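Local coordinates for conserved hypothetical protein (Streptococcus pneumoniae, PDB 4QDY) that is of unknown function but belongs to the YbbR-like family and carries two YbbR domains linked in a single elongated, strand-rich chain, at residues F28-A33 against V179-I184; P116-S121 against S157-G162; I151-T156 against S167-A172. All coordinates share one frame; numbering follows the deposited sequence.

Contact 1 of 3, residues F28-A33 against V179-I184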
loop_
_atom_site.group_PDB
_atom_site.type_symbol
_atom_site.label_atom_id
_atom_site.label_comp_id
_atom_site.label_asym_id
_atom_site.label_seq_id
_atom_site.Cartn_x
_atom_site.Cartn_y
_atom_site.Cartn_z
ATOM N N PHE A 28 -8.067 -5.653 8.821
ATOM C CA PHE A 28 -6.778 -5.089 8.421
ATOM C C PHE A 28 -6.439 -5.632 7.039
ATOM O O PHE A 28 -6.537 -6.844 6.830
ATOM C CB PHE A 28 -5.675 -5.396 9.454
ATOM C CG PHE A 28 -4.347 -4.740 9.152
ATOM C CD1 PHE A 28 -4.062 -3.462 9.620
ATOM C CD2 PHE A 28 -3.377 -5.402 8.407
ATOM C CE1 PHE A 28 -2.835 -2.855 9.336
ATOM C CE2 PHE A 28 -2.151 -4.791 8.124
ATOM C CZ PHE A 28 -1.890 -3.523 8.590
ATOM N N ILE A 29 -6.081 -4.755 6.086
ATOM C CA ILE A 29 -5.797 -5.197 4.716
ATOM C C ILE A 29 -4.354 -4.815 4.304
ATOM O O ILE A 29 -3.806 -3.819 4.785
ATOM C CB ILE A 29 -6.831 -4.636 3.693
ATOM C CG1 ILE A 29 -6.803 -3.087 3.592
ATOM C CG2 ILE A 29 -8.246 -5.179 3.989
ATOM C CD1 ILE A 29 -7.565 -2.499 2.403
ATOM N N SER A 30 -3.755 -5.637 3.409
ATOM C CA SER A 30 -2.397 -5.489 2.862
ATOM C C SER A 30 -2.191 -6.377 1.619
ATOM O O SER A 30 -3.059 -7.188 1.287
ATOM C CB SER A 30 -1.353 -5.841 3.923
ATOM O OG SER A 30 -1.450 -7.199 4.324
ATOM N N GLY A 31 -1.037 -6.220 0.964
ATOM C CA GLY A 31 -0.638 -7.032 -0.182
ATOM C C GLY A 31 -0.998 -6.537 -1.570
ATOM O O GLY A 31 -1.048 -7.339 -2.508
ATOM N N PHE A 32 -1.208 -5.220 -1.723
ATOM C CA PHE A 32 -1.568 -4.574 -2.989
ATOM C C PHE A 32 -0.828 -3.247 -3.160
ATOM O O PHE A 32 -0.408 -2.646 -2.168
ATOM C CB PHE A 32 -3.093 -4.338 -3.059
ATOM C CG PHE A 32 -3.652 -3.591 -1.869
ATOM C CD1 PHE A 32 -3.667 -2.202 -1.841
ATOM C CD2 PHE A 32 -4.146 -4.279 -0.766
ATOM C CE1 PHE A 32 -4.131 -1.517 -0.721
ATOM C CE2 PHE A 32 -4.623 -3.590 0.349
ATOM C CZ PHE A 32 -4.616 -2.214 0.362
ATOM N N ALA A 33 -0.701 -2.774 -4.414
ATOM C CA ALA A 33 -0.075 -1.486 -4.714
ATOM C C ALA A 33 -1.086 -0.371 -4.487
ATOM O O ALA A 33 -2.178 -0.403 -5.066
ATOM C CB ALA A 33 0.455 -1.468 -6.140
ATOM N N VAL A 179 10.656 -6.253 6.840
ATOM C CA VAL A 179 9.688 -5.222 7.246
ATOM C C VAL A 179 8.287 -5.779 6.954
ATOM O O VAL A 179 7.952 -6.056 5.799
ATOM C CB VAL A 179 9.956 -3.850 6.560
ATOM C CG1 VAL A 179 8.914 -2.811 6.966
ATOM C CG2 VAL A 179 11.360 -3.344 6.877
ATOM N N LEU A 180 7.504 -5.999 8.015
ATOM C CA LEU A 180 6.179 -6.614 7.955
ATOM C C LEU A 180 5.056 -5.574 7.761
ATOM O O LEU A 180 5.178 -4.458 8.276
ATOM C CB LEU A 180 5.924 -7.409 9.253
ATOM C CG LEU A 180 6.895 -8.562 9.573
ATOM C CD1 LEU A 180 6.674 -9.084 10.963
ATOM C CD2 LEU A 180 6.784 -9.700 8.565
ATOM N N PRO A 181 3.950 -5.932 7.041
ATOM C CA PRO A 181 2.848 -4.967 6.857
ATOM C C PRO A 181 2.078 -4.759 8.168
ATOM O O PRO A 181 1.235 -5.573 8.561
ATOM C CB PRO A 181 1.982 -5.603 5.766
ATOM C CG PRO A 181 2.281 -7.047 5.823
ATOM C CD PRO A 181 3.664 -7.218 6.367
ATOM N N ALA A 182 2.418 -3.664 8.864
ATOM C CA ALA A 182 1.845 -3.297 10.154
ATOM C C ALA A 182 1.866 -1.782 10.364
ATOM O O ALA A 182 2.760 -1.101 9.857
ATOM C CB ALA A 182 2.619 -3.984 11.264
ATOM N N VAL A 183 0.883 -1.264 11.122
ATOM C CA VAL A 183 0.738 0.158 11.452
ATOM C C VAL A 183 1.219 0.352 12.895
ATOM O O VAL A 183 0.653 -0.238 13.816
ATOM C CB VAL A 183 -0.719 0.654 11.235
ATOM C CG1 VAL A 183 -0.857 2.135 11.573
ATOM C CG2 VAL A 183 -1.184 0.391 9.807
ATOM N N ILE A 184 2.266 1.163 13.088
ATOM C CA ILE A 184 2.852 1.393 14.410
ATOM C C ILE A 184 2.420 2.767 14.930
ATOM O O ILE A 184 2.381 3.734 14.168
ATOM C CB ILE A 184 4.400 1.261 14.347
ATOM C CG1 ILE A 184 4.795 -0.073 13.663
ATOM C CG2 ILE A 184 5.041 1.396 15.748
ATOM C CD1 ILE A 184 6.212 -0.269 13.390
#
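Phe-28 reaches out of strand 27-30 to meet the backbone at Pro-181 and the side chain of Val-183, and its ring does most of the touching. CG stands anti to the backbone N (chi1 -175°), which starts the ring off toward 179-184. One side of the ring, CE1, meets Val-183 CG2 at 3.7 Å; the methyl lies in the ring plane, so this is an edge contact rather than one over a face. On the other side, CE2 comes within 3.5 Å of Pro-181 O, an oblique approach. CZ, between them, lies 4.1 Å from Ala-182 CA. The ring therefore borders the chain from Pro-181 to Val-183.

The second meeting point is Ser-30 against Pro-181. CB and CG of the Pro-181 ring border Ser-30, with Ser-30 CB 3.8 Å from Pro-181 CB. Ser-30 OG lies 4.0 Å from Pro-181 CG. A bound di(hydroxyethyl)ether molecule, probably from the crystallisation liquor, lies about 4 Å from the Pro-181 side chain.

No hydrogen bond crosses between the segments, whose touching parts run 136° apart, and only 170 Å² is buried in all. Each side is instead held by its own surroundings: Phe-28 and Ser-30 bond through the backbone to Gly-100 and Lys-98, Val-183 bonds likewise to Thr-138, and Pro-181 O accepts a bond from Ser-139 OG. Ser-139 also touches Phe-28, so a single loop residue borders both partners. What results is a small surface contact between the two YbbR-like domains, made by the edge of the Phe-28 ring on Val-183 and by Ser-30 on the Pro-181 ring.

Contact 2 of 3, residues P116-S121 against S157-G162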
loop_
_atom_site.group_PDB
_atom_site.type_symbol
_atom_site.label_atom_id
_atom_site.label_comp_id
_atom_site.label_asym_id
_atom_site.label_seq_id
_atom_site.Cartn_x
_atom_site.Cartn_y
_atom_site.Cartn_z
ATOM N N PRO A 116 26.623 1.788 8.955
ATOM C CA PRO A 116 27.974 2.384 9.077
ATOM C C PRO A 116 28.328 3.417 7.987
ATOM O O PRO A 116 29.225 4.226 8.223
ATOM C CB PRO A 116 28.912 1.176 8.944
ATOM C CG PRO A 116 28.051 0.033 8.492
ATOM C CD PRO A 116 26.701 0.317 9.040
ATOM N N SER A 117 27.631 3.414 6.825
ATOM C CA SER A 117 27.869 4.380 5.743
ATOM C C SER A 117 27.437 5.792 6.161
ATOM O O SER A 117 28.028 6.775 5.711
ATOM C CB SER A 117 27.133 3.969 4.470
ATOM O OG SER A 117 25.725 4.011 4.629
ATOM N N GLN A 118 26.407 5.876 7.023
ATOM C CA GLN A 118 25.845 7.122 7.550
ATOM C C GLN A 118 26.763 7.735 8.622
ATOM O O GLN A 118 26.732 8.951 8.817
ATOM C CB GLN A 118 24.444 6.870 8.131
ATOM C CG GLN A 118 23.422 6.413 7.089
ATOM C CD GLN A 118 22.096 6.020 7.690
ATOM O OE1 GLN A 118 22.004 5.130 8.543
ATOM N NE2 GLN A 118 21.027 6.604 7.180
ATOM N N ILE A 119 27.578 6.900 9.302
ATOM C CA ILE A 119 28.523 7.328 10.343
ATOM C C ILE A 119 29.791 7.871 9.667
ATOM O O ILE A 119 30.348 7.203 8.791
ATOM C CB ILE A 119 28.855 6.167 11.335
ATOM C CG1 ILE A 119 27.579 5.429 11.815
ATOM C CG2 ILE A 119 29.707 6.671 12.518
ATOM C CD1 ILE A 119 27.808 4.084 12.536
ATOM N N ASP A 120 30.245 9.073 10.075
ATOM C CA ASP A 120 31.454 9.700 9.533
ATOM C C ASP A 120 32.696 8.947 10.025
ATOM O O ASP A 120 32.677 8.382 11.122
ATOM C CB ASP A 120 31.522 11.191 9.924
ATOM C CG ASP A 120 32.645 11.997 9.284
ATOM O OD1 ASP A 120 33.119 11.602 8.192
ATOM O OD2 ASP A 120 32.996 13.064 9.832
ATOM N N SER A 121 33.759 8.923 9.202
ATOM C CA SER A 121 35.023 8.241 9.492
ATOM C C SER A 121 35.748 8.849 10.708
ATOM O O SER A 121 36.360 8.105 11.477
ATOM C CB SER A 121 35.943 8.291 8.276
ATOM O OG SER A 121 36.212 9.625 7.875
ATOM N N SER A 157 18.906 9.515 3.958
ATOM C CA SER A 157 19.379 10.865 3.640
ATOM C C SER A 157 20.190 11.505 4.786
ATOM O O SER A 157 20.978 12.420 4.527
ATOM C CB SER A 157 18.191 11.767 3.319
ATOM O OG SER A 157 17.281 11.847 4.406
ATOM N N GLU A 158 19.981 11.055 6.040
ATOM C CA GLU A 158 20.650 11.611 7.222
ATOM C C GLU A 158 22.049 11.016 7.426
ATOM O O GLU A 158 22.283 9.850 7.099
ATOM C CB GLU A 158 19.809 11.371 8.487
ATOM C CG GLU A 158 18.424 12.008 8.493
ATOM C CD GLU A 158 18.328 13.524 8.508
ATOM O OE1 GLU A 158 19.323 14.196 8.864
ATOM O OE2 GLU A 158 17.222 14.037 8.225
ATOM N N ARG A 159 22.968 11.828 7.989
ATOM C CA ARG A 159 24.360 11.465 8.283
ATOM C C ARG A 159 24.739 11.822 9.724
ATOM O O ARG A 159 24.306 12.861 10.230
ATOM C CB ARG A 159 25.329 12.171 7.310
ATOM C CG ARG A 159 25.228 11.772 5.833
ATOM C CD ARG A 159 25.737 10.368 5.546
ATOM N NE ARG A 159 25.686 10.045 4.120
ATOM C CZ ARG A 159 24.652 9.466 3.515
ATOM N NH1 ARG A 159 23.566 9.141 4.205
ATOM N NH2 ARG A 159 24.696 9.209 2.214
ATOM N N ILE A 160 25.566 10.978 10.369
ATOM C CA ILE A 160 26.049 11.212 11.734
ATOM C C ILE A 160 27.456 11.827 11.623
ATOM O O ILE A 160 28.430 11.122 11.346
ATOM C CB ILE A 160 26.014 9.920 12.621
ATOM C CG1 ILE A 160 24.613 9.232 12.651
ATOM C CG2 ILE A 160 26.562 10.173 14.039
ATOM C CD1 ILE A 160 23.407 10.030 13.268
ATOM N N THR A 161 27.539 13.157 11.800
ATOM C CA THR A 161 28.786 13.931 11.728
ATOM C C THR A 161 29.132 14.490 13.122
ATOM O O THR A 161 30.172 15.130 13.299
ATOM C CB THR A 161 28.662 15.057 10.683
ATOM O OG1 THR A 161 27.591 15.928 11.048
ATOM C CG2 THR A 161 28.447 14.529 9.268
ATOM N N GLY A 162 28.253 14.224 14.084
ATOM C CA GLY A 162 28.370 14.647 15.473
ATOM C C GLY A 162 27.127 14.275 16.253
ATOM O O GLY A 162 26.407 13.350 15.856
#
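Gln-118 and Asp-120 hold Ile-160 between them through the backbone. Ile-160 N donates to Gln-118 O at 2.8 Å, from a position above the carbonyl plane, and Ile-160 O receives Asp-120 N at 3.0 Å, nearly along the C=O axis. The N-H and C=O of Ile-160 are thus both used on segment 116-121, on the residues flanking Ile-119, which pairs with Ile-160 in a single beta bridge. Asp-120 adds its CB, 3.4 Å from Ile-160 O.

Around this bridge the longer side chains close in. Gln-118, with CG beside the backbone N and the chain extended beyond it, comes close to the carbonyl oxygen of Glu-158; its CG lies 3.6 Å from Glu-158 O. Arg-159 crosses it at about a right angle, bent at chi2 (-71°), so that CD packs 3.8 Å from Gln-118 CA. NH1 comes 4.0 Å from Gln-118 CG, and the amide and guanidinium planes are turned 62° apart.

Strands 87-113 and 149-153 are parallel neighbours in the sheet, and the loops that follow them, containing 116-121 and 157-162, meet again in this single parallel bridge.

Further out, the polar ends find other partners. Arg-159 NH1 donates to Glu-158 O at 3.2 Å, with that oxygen close to the guanidinium plane, and also to Thr-156 O, which fixes the bent arm against its own loop. Gln-118 OE1 accepts from Asp-115 N, while NE2 makes a weak bond to Leu-154 O; Asp-115 OD2 is in turn bonded to Ser-117 OG. The end of Ile-160 leads away from the bridge to pack on Leu-154, Val-193 and Thr-195.

Contact 3 of 3, residues I151-T156 against S167-A172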
loop_
_atom_site.group_PDB
_atom_site.type_symbol
_atom_site.label_atom_id
_atom_site.label_comp_id
_atom_site.label_asym_id
_atom_site.label_seq_id
_atom_site.Cartn_x
_atom_site.Cartn_y
_atom_site.Cartn_z
ATOM N N ILE A 151 12.121 -1.485 14.994
ATOM C CA ILE A 151 13.380 -0.783 14.756
ATOM C C ILE A 151 13.132 0.708 14.483
ATOM O O ILE A 151 12.191 1.082 13.784
ATOM C CB ILE A 151 14.231 -1.407 13.610
ATOM C CG1 ILE A 151 13.471 -1.462 12.254
ATOM C CG2 ILE A 151 14.751 -2.794 14.031
ATOM C CD1 ILE A 151 14.305 -1.841 11.016
ATOM N N ALA A 152 13.997 1.546 15.072
ATOM C CA ALA A 152 14.024 2.993 14.894
ATOM C C ALA A 152 15.188 3.325 13.969
ATOM O O ALA A 152 16.265 3.738 14.409
ATOM C CB ALA A 152 14.132 3.692 16.244
ATOM N N VAL A 153 14.980 3.035 12.675
ATOM C CA VAL A 153 15.966 3.159 11.602
ATOM C C VAL A 153 16.137 4.652 11.208
ATOM O O VAL A 153 15.158 5.369 10.989
ATOM C CB VAL A 153 15.579 2.270 10.373
ATOM C CG1 VAL A 153 14.151 2.518 9.883
ATOM C CG2 VAL A 153 16.590 2.383 9.234
ATOM N N LEU A 154 17.408 5.096 11.140
ATOM C CA LEU A 154 17.818 6.442 10.736
ATOM C C LEU A 154 17.544 6.635 9.235
ATOM O O LEU A 154 17.942 5.764 8.453
ATOM C CB LEU A 154 19.318 6.649 11.067
ATOM C CG LEU A 154 20.006 7.949 10.603
ATOM C CD1 LEU A 154 19.499 9.162 11.358
ATOM C CD2 LEU A 154 21.499 7.862 10.798
ATOM N N PRO A 155 16.874 7.739 8.802
ATOM C CA PRO A 155 16.615 7.926 7.361
ATOM C C PRO A 155 17.910 7.924 6.545
ATOM O O PRO A 155 18.924 8.463 6.992
ATOM C CB PRO A 155 15.920 9.291 7.301
ATOM C CG PRO A 155 15.322 9.469 8.647
ATOM C CD PRO A 155 16.313 8.858 9.585
ATOM N N THR A 156 17.868 7.278 5.363
ATOM C CA THR A 156 18.985 7.082 4.427
ATOM C C THR A 156 19.685 8.424 4.094
ATOM O O THR A 156 20.913 8.455 3.994
ATOM C CB THR A 156 18.464 6.407 3.145
ATOM O OG1 THR A 156 17.681 5.266 3.498
ATOM C CG2 THR A 156 19.580 5.984 2.197
ATOM N N SER A 167 13.710 13.033 14.360
ATOM C CA SER A 167 12.658 12.034 14.216
ATOM C C SER A 167 13.074 10.954 13.226
ATOM O O SER A 167 13.505 11.258 12.108
ATOM C CB SER A 167 11.353 12.686 13.772
ATOM O OG SER A 167 10.912 13.629 14.734
ATOM N N VAL A 168 12.970 9.689 13.661
ATOM C CA VAL A 168 13.306 8.512 12.860
ATOM C C VAL A 168 12.058 7.607 12.780
ATOM O O VAL A 168 11.389 7.417 13.802
ATOM C CB VAL A 168 14.555 7.735 13.376
ATOM C CG1 VAL A 168 15.825 8.570 13.249
ATOM C CG2 VAL A 168 14.375 7.229 14.808
ATOM N N PRO A 169 11.718 7.049 11.594
ATOM C CA PRO A 169 10.524 6.191 11.510
ATOM C C PRO A 169 10.695 4.854 12.232
ATOM O O PRO A 169 11.816 4.365 12.386
ATOM C CB PRO A 169 10.362 5.961 10.007
ATOM C CG PRO A 169 11.720 6.128 9.443
ATOM C CD PRO A 169 12.378 7.183 10.277
ATOM N N LEU A 170 9.571 4.272 12.672
ATOM C CA LEU A 170 9.525 2.981 13.353
ATOM C C LEU A 170 8.994 1.910 12.402
ATOM O O LEU A 170 7.969 2.121 11.753
ATOM C CB LEU A 170 8.666 3.057 14.629
ATOM C CG LEU A 170 9.261 3.840 15.809
ATOM C CD1 LEU A 170 8.193 4.250 16.786
ATOM C CD2 LEU A 170 10.360 3.053 16.508
ATOM N N GLN A 171 9.714 0.775 12.305
ATOM C CA GLN A 171 9.367 -0.369 11.452
ATOM C C GLN A 171 9.301 -1.669 12.256
ATOM O O GLN A 171 10.091 -1.863 13.180
ATOM C CB GLN A 171 10.379 -0.540 10.305
ATOM C CG GLN A 171 10.396 0.584 9.274
ATOM C CD GLN A 171 11.422 0.357 8.185
ATOM O OE1 GLN A 171 12.522 -0.164 8.410
ATOM N NE2 GLN A 171 11.109 0.813 6.985
ATOM N N ALA A 172 8.368 -2.565 11.888
ATOM C CA ALA A 172 8.199 -3.874 12.519
ATOM C C ALA A 172 8.842 -4.941 11.649
ATOM O O ALA A 172 8.451 -5.100 10.492
ATOM C CB ALA A 172 6.722 -4.168 12.749
#
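Ile-151 and Gln-171 form an antiparallel hydrogen-bonded pair, with strands 151-153 and 167-172 running 142° apart and 4.9 Å between their axes at closest approach. Ile-151 N donates to Gln-171 O at 2.7 Å, and Gln-171 N returns the bond to Ile-151 O at 2.9 Å. Two residues on, the pairing fades: Val-153 N makes only a weak bond to Pro-169 O, and Pro-169 has no N-H to return a bond; its CD lies 3.4 Å from Val-153 O.

Ile-151 and Gln-171 share one face of the sheet. The glutamine chain is extended as far as CD, and OE1 lies 3.5 Å from the neighbouring Val-153 CG1, with Ile-151 CD1 also beside it. Ala-152 CB touches two branches, 3.8 Å from both Val-168 CG2 and Leu-170 CD2. Val-168 CG1, held beside its backbone N (chi1 -66°), touches Pro-155 CD at 3.7 Å.

On their far sides the strands bond through the backbone, Ala-152 to Val-111 and Leu-170 to Phe-187, while Pro-169 packs on Thr-96 of the second subunit. The chemistry implies a hairpin joined by paired hydrogen bonds at the Ile-151 end and, where the proline ends that exchange, chiefly by apolar packing.

Overall arrangement
The three contacts step through the protein from its middle outward. Contact 1 brings the two YbbR-like domains together and spans the others along the chain, since both lie between its segments. Contact 3, whose centre is about 16 Å from that of contact 1, touches it: strands 164-173 and 183-196 are neighbours in one sheet, and Leu-180 N probably bonds to Ala-172 O. Contact 2, its centre about 15 Å from that of contact 3, lies in the loops beyond the strand ends; its segments alternate with those of contact 3, and the two touch. Contacts 1 and 2 do not. Contacts 2 and 3 thus lie within the second YbbR-like range, and contact 1 joins it to the first.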